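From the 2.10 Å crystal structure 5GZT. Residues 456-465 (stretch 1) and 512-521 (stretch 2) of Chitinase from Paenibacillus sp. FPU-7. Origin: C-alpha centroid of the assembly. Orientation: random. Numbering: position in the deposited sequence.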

ATOM      1  N   ALA B 456       3.089   9.979   8.210  1.00 28.63           N
ATOM      2  CA  ALA B 456       4.129   9.051   8.702  1.00 28.80           C
ATOM      3  C   ALA B 456       4.550   9.433  10.094  1.00 25.61           C
ATOM      4  O   ALA B 456       4.836  10.601  10.381  1.00 28.44           O
ATOM      5  N   ALA B 457       4.619   8.432  10.972  1.00 26.57           N
ATOM      6  CA  ALA B 457       4.895   8.635  12.383  1.00 28.02           C
ATOM      7  C   ALA B 457       6.113   7.851  12.886  1.00 31.31           C
ATOM      8  O   ALA B 457       6.369   6.742  12.427  1.00 28.11           O
ATOM      9  N   GLY B 458       6.754   8.399  13.898  1.00 29.13           N
ATOM     10  CA  GLY B 458       7.870   7.814  14.538  1.00 29.82           C
ATOM     11  C   GLY B 458       7.461   6.635  15.352  1.00 32.40           C
ATOM     12  O   GLY B 458       6.337   6.569  15.912  1.00 30.53           O
ATOM     13  N   ALA B 459       8.407   5.701  15.464  1.00 30.38           N
ATOM     14  CA  ALA B 459       8.186   4.507  16.252  1.00 30.01           C
ATOM     15  C   ALA B 459       8.471   4.736  17.723  1.00 28.18           C
ATOM     16  O   ALA B 459       7.976   3.998  18.585  1.00 35.45           O
ATOM     17  N   SER B 460       9.269   5.722  18.049  1.00 27.59           N
ATOM     18  CA  SER B 460       9.705   5.849  19.455  1.00 30.94           C
ATOM     19  C   SER B 460       8.606   6.336  20.433  1.00 31.52           C
ATOM     20  O   SER B 460       7.620   6.984  20.045  1.00 28.54           O
ATOM     21  N   LYS B 461       8.817   6.028  21.706  1.00 36.90           N
ATOM     22  CA  LYS B 461       8.003   6.620  22.751  1.00 39.71           C
ATOM     23  C   LYS B 461       8.152   8.175  22.736  1.00 42.24           C
ATOM     24  O   LYS B 461       7.155   8.852  22.904  1.00 44.84           O
ATOM     25  N   THR B 462       9.354   8.710  22.461  1.00 39.34           N
ATOM     26  CA  THR B 462       9.555  10.162  22.295  1.00 40.55           C
ATOM     27  C   THR B 462       8.610  10.752  21.277  1.00 44.31           C
ATOM     28  O   THR B 462       7.967  11.788  21.516  1.00 50.03           O
ATOM     29  N   TYR B 463       8.477  10.088  20.147  1.00 35.09           N
ATOM     30  CA  TYR B 463       7.520  10.551  19.170  1.00 33.17           C
ATOM     31  C   TYR B 463       6.052  10.543  19.681  1.00 34.19           C
ATOM     32  O   TYR B 463       5.341  11.488  19.443  1.00 37.06           O
ATOM     33  N   THR B 464       5.578   9.459  20.272  1.00 30.79           N
ATOM     34  CA  THR B 464       4.185   9.366  20.759  1.00 35.68           C
ATOM     35  C   THR B 464       3.842  10.450  21.877  1.00 31.08           C
ATOM     36  O   THR B 464       2.716  10.978  21.964  1.00 47.36           O
ATOM     37  N   ASP B 465       4.863  10.725  22.676  1.00 35.07           N
ATOM     38  CA  ASP B 465       4.896  11.784  23.697  1.00 39.42           C
ATOM     39  C   ASP B 465       4.886  13.196  23.114  1.00 46.25           C
ATOM     40  O   ASP B 465       4.622  14.127  23.846  1.00 47.08           O
ATOM     41  N   SER B 512       6.436  -4.167  19.096  1.00 18.26           N
ATOM     42  CA  SER B 512       6.559  -3.160  20.151  1.00 21.89           C
ATOM     43  C   SER B 512       5.924  -1.850  19.751  1.00 26.39           C
ATOM     44  O   SER B 512       5.250  -1.238  20.587  1.00 24.01           O
ATOM     45  N   THR B 513       6.064  -1.447  18.489  1.00 22.30           N
ATOM     46  CA  THR B 513       5.498  -0.196  18.036  1.00 21.97           C
ATOM     47  C   THR B 513       3.987  -0.212  17.926  1.00 24.65           C
ATOM     48  O   THR B 513       3.284   0.745  18.344  1.00 23.91           O
ATOM     49  N   VAL B 514       3.460  -1.260  17.337  1.00 22.09           N
ATOM     50  CA  VAL B 514       2.063  -1.393  17.171  1.00 22.74           C
ATOM     51  C   VAL B 514       1.407  -1.458  18.559  1.00 24.61           C
ATOM     52  O   VAL B 514       0.344  -0.859  18.743  1.00 24.52           O
ATOM     53  N   LYS B 515       2.071  -2.090  19.528  1.00 22.57           N
ATOM     54  CA  LYS B 515       1.516  -2.228  20.871  1.00 26.00           C
ATOM     55  C   LYS B 515       1.505  -0.811  21.520  1.00 29.99           C
ATOM     56  O   LYS B 515       0.556  -0.483  22.194  1.00 27.89           O
ATOM     57  N   LEU B 516       2.542  -0.010  21.290  1.00 28.63           N
ATOM     58  CA  LEU B 516       2.604   1.347  21.797  1.00 28.64           C
ATOM     59  C   LEU B 516       1.478   2.195  21.244  1.00 30.44           C
ATOM     60  O   LEU B 516       0.780   2.894  22.000  1.00 35.36           O
ATOM     61  N   TYR B 517       1.254   2.113  19.960  1.00 25.22           N
ATOM     62  CA  TYR B 517       0.228   2.879  19.319  1.00 29.68           C
ATOM     63  C   TYR B 517      -1.180   2.430  19.778  1.00 36.10           C
ATOM     64  O   TYR B 517      -2.012   3.297  20.170  1.00 31.17           O
ATOM     65  N   LEU B 518      -1.437   1.116  19.775  1.00 31.33           N
ATOM     66  CA  LEU B 518      -2.734   0.609  20.233  1.00 32.70           C
ATOM     67  C   LEU B 518      -2.994   1.023  21.715  1.00 35.93           C
ATOM     68  O   LEU B 518      -4.079   1.395  22.062  1.00 33.47           O
ATOM     69  N   ASN B 519      -1.962   0.997  22.521  1.00 34.92           N
ATOM     70  CA  ASN B 519      -2.027   1.398  23.896  1.00 37.95           C
ATOM     71  C   ASN B 519      -2.317   2.879  24.122  1.00 38.84           C
ATOM     72  O   ASN B 519      -2.701   3.247  25.236  1.00 35.81           O
ATOM     73  N   ASN B 520      -2.102   3.715  23.115  1.00 35.85           N
ATOM     74  CA  ASN B 520      -2.483   5.117  23.170  1.00 38.04           C
ATOM     75  C   ASN B 520      -3.842   5.409  22.510  1.00 37.82           C
ATOM     76  O   ASN B 520      -4.193   6.543  22.282  1.00 41.52           O
ATOM     77  N   GLY B 521      -4.623   4.401  22.186  1.00 37.97           N
ATOM     78  CA  GLY B 521      -5.920   4.651  21.618  1.00 33.59           C
ATOM     79  C   GLY B 521      -6.005   4.608  20.132  1.00 38.76           C
ATOM     80  O   GLY B 521      -7.119   4.706  19.614  1.00 34.24           O
TER

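Stretch 2 is mostly helix, which began earlier in the chain, and closes with the loop residues Asn-520 and Gly-521; it packs one side against the strand, loop and helix of stretch 1, burying 352 Å² in all. Ser-512 faces sideways and makes no contact across the gap; its hydroxyl is hydrogen-bonded elsewhere in the structure.

Thr-513 is the first residue to point toward stretch 1. Here the backbones come close, with the CA of Thr-513 5.7 Å from the CA of Ala-459, so small side chains suit both positions. With chi1 in the m well, Thr-513 OG1 lies 3.6 Å from Ala-459 CB. This is a van der Waals contact, and the hydroxyl finds its polar partner elsewhere in the structure. Val-514 and Lys-515 lie beyond reach of stretch 1.

One turn after Ser-512, Leu-516 again points toward stretch 1. Its rotamer (chi1 t, chi2 p) lays the branched end against the start of the opposing helix: CD2 is 3.6 Å from Ala-459 O, 3.9 Å from Ser-460 O and 3.5 Å from Thr-464 CG2. Leucine supplies apolar bulk where the backbones stand farther apart. The helix it meets is capped by Ser-460, whose OG, with chi1 p, accepts from Tyr-463 N at 3.0 Å. Lys-461 meets the leucine with its backbone N, 4.0 Å from Leu-516 CD2, and with its aliphatic chain, Lys-461 CD lying 4.4 Å from Leu-516 CD1; its end leads away, and NZ forms a salt bridge with Asp-465 OD2 at 3.3 Å, a weak hydrogen bond.

Tyr-517 has the largest share of the contact. Its CA-to-CB bond points sideways, but with chi1 m the long ring carries its hydroxyl into stretch 1. There Tyr-517 OH donates a very short hydrogen bond, 2.5 Å, to Gly-458 O, which lies at the ring edge, near its plane. The tyrosine thus combines an apolar ring with a polar tip that satisfies a buried carbonyl. Around that tip, OH is 3.3 Å from Ala-457 CB and 3.2 Å from Tyr-463 CD1, while Tyr-517 CE1 lies 3.5 Å from Thr-464 CG2. Thr-464, with chi1 p, offers this methyl to both Leu-516 and Tyr-517, while its OG1 donates to Lys-461 O at 2.7 Å, so its polar group is satisfied within its own helix.

Leu-518 and Asn-519 are exposed and out of reach. Asn-520 points back toward stretch 1 with chi1 m, yet its ND2 only approaches Thr-464 CB, at 4.4 Å; that amide nitrogen donates to Leu-516 O at 2.9 Å, binding a carbonyl near the helix end. Gly-521 follows with a positive phi, which suits glycine.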

ATOM      1  CB  ALA B 456       5.348   9.007   7.773  1.00 26.50           C
ATOM      2  CB  ALA B 457       3.684   8.175  13.149  1.00 30.85           C
ATOM      3  CB  ALA B 459       8.983   3.315  15.692  1.00 26.59           C
ATOM      4  CB  SER B 460      10.889   6.795  19.573  1.00 33.46           C
ATOM      5  OG  SER B 460      10.554   8.123  19.126  1.00 36.70           O
ATOM      6  CB  LYS B 461       8.289   6.008  24.130  1.00 38.29           C
ATOM      7  CG  LYS B 461       7.383   6.678  25.176  1.00 46.48           C
ATOM      8  CD  LYS B 461       6.772   5.775  26.241  1.00 49.13           C
ATOM      9  CE  LYS B 461       6.081   6.605  27.359  1.00 49.41           C
ATOM     10  NZ  LYS B 461       7.058   7.554  28.039  1.00 48.39           N
ATOM     11  CB  THR B 462      10.978  10.484  21.881  1.00 44.07           C
ATOM     12  OG1 THR B 462      11.884   9.893  22.816  1.00 43.27           O
ATOM     13  CG2 THR B 462      11.222  11.981  21.841  1.00 48.45           C
ATOM     14  CB  TYR B 463       7.593   9.736  17.858  1.00 27.77           C
ATOM     15  CG  TYR B 463       6.643  10.269  16.829  1.00 26.11           C
ATOM     16  CD1 TYR B 463       5.369   9.833  16.796  1.00 25.05           C
ATOM     17  CD2 TYR B 463       7.025  11.291  15.908  1.00 26.35           C
ATOM     18  CE1 TYR B 463       4.443  10.364  15.891  1.00 29.49           C
ATOM     19  CE2 TYR B 463       6.107  11.821  15.002  1.00 26.69           C
ATOM     20  CZ  TYR B 463       4.808  11.378  15.017  1.00 25.89           C
ATOM     21  OH  TYR B 463       3.849  11.780  14.099  1.00 30.04           O
ATOM     22  CB  THR B 464       3.870   7.934  21.265  1.00 30.68           C
ATOM     23  OG1 THR B 464       4.883   7.517  22.146  1.00 31.13           O
ATOM     24  CG2 THR B 464       3.822   6.965  20.089  1.00 31.51           C
ATOM     25  CB  ASP B 465       6.166  11.668  24.538  1.00 36.10           C
ATOM     26  CG  ASP B 465       6.095  10.572  25.599  1.00 35.34           C
ATOM     27  OD1 ASP B 465       5.034   9.989  25.900  1.00 38.31           O
ATOM     28  OD2 ASP B 465       7.146  10.323  26.176  1.00 34.36           O
ATOM     29  CB  SER B 512       7.995  -2.983  20.654  1.00 21.53           C
ATOM     30  OG  SER B 512       8.812  -2.259  19.722  1.00 24.60           O
ATOM     31  CB  THR B 513       6.118   0.247  16.702  1.00 20.83           C
ATOM     32  OG1 THR B 513       7.541   0.273  16.878  1.00 19.85           O
ATOM     33  CG2 THR B 513       5.684   1.615  16.308  1.00 23.81           C
ATOM     34  CB  VAL B 514       1.689  -2.616  16.344  1.00 24.18           C
ATOM     35  CG1 VAL B 514       0.195  -2.908  16.436  1.00 23.17           C
ATOM     36  CG2 VAL B 514       2.116  -2.412  14.855  1.00 23.26           C
ATOM     37  CB  LYS B 515       2.303  -3.196  21.700  1.00 25.66           C
ATOM     38  CG  LYS B 515       1.986  -4.635  21.375  1.00 24.68           C
ATOM     39  CD  LYS B 515       2.983  -5.567  22.100  1.00 23.12           C
ATOM     40  CE  LYS B 515       2.546  -6.982  21.858  1.00 22.94           C
ATOM     41  NZ  LYS B 515       3.449  -8.109  22.169  1.00 23.29           N
ATOM     42  CB  LEU B 516       3.965   2.006  21.550  1.00 27.83           C
ATOM     43  CG  LEU B 516       4.123   3.516  21.756  1.00 29.94           C
ATOM     44  CD1 LEU B 516       4.173   3.881  23.277  1.00 29.90           C
ATOM     45  CD2 LEU B 516       5.388   3.984  21.065  1.00 31.46           C
ATOM     46  CB  TYR B 517       0.364   2.908  17.786  1.00 26.10           C
ATOM     47  CG  TYR B 517       1.322   3.961  17.318  1.00 26.22           C
ATOM     48  CD1 TYR B 517       2.690   3.842  17.549  1.00 28.64           C
ATOM     49  CD2 TYR B 517       0.857   5.138  16.737  1.00 28.54           C
ATOM     50  CE1 TYR B 517       3.563   4.863  17.250  1.00 26.30           C
ATOM     51  CE2 TYR B 517       1.718   6.137  16.430  1.00 26.92           C
ATOM     52  CZ  TYR B 517       3.062   5.999  16.671  1.00 29.23           C
ATOM     53  OH  TYR B 517       3.913   7.038  16.263  1.00 29.74           O
ATOM     54  CB  LEU B 518      -2.836  -0.883  20.116  1.00 30.69           C
ATOM     55  CG  LEU B 518      -2.811  -1.568  18.753  1.00 30.59           C
ATOM     56  CD1 LEU B 518      -2.740  -3.066  18.970  1.00 29.80           C
ATOM     57  CD2 LEU B 518      -4.032  -1.242  17.936  1.00 28.15           C
ATOM     58  CB  ASN B 519      -0.710   1.033  24.604  1.00 38.37           C
ATOM     59  CG  ASN B 519      -0.652  -0.473  25.019  1.00 51.93           C
ATOM     60  OD1 ASN B 519      -1.676  -1.173  25.019  1.00 54.79           O
ATOM     61  ND2 ASN B 519       0.552  -0.968  25.367  1.00 49.88           N
ATOM     62  CB  ASN B 520      -1.375   5.948  22.545  1.00 39.54           C
ATOM     63  CG  ASN B 520      -0.235   6.180  23.485  1.00 43.06           C
ATOM     64  OD1 ASN B 520      -0.325   7.034  24.356  1.00 47.70           O
ATOM     65  ND2 ASN B 520       0.866   5.431  23.321  1.00 44.01           N
TER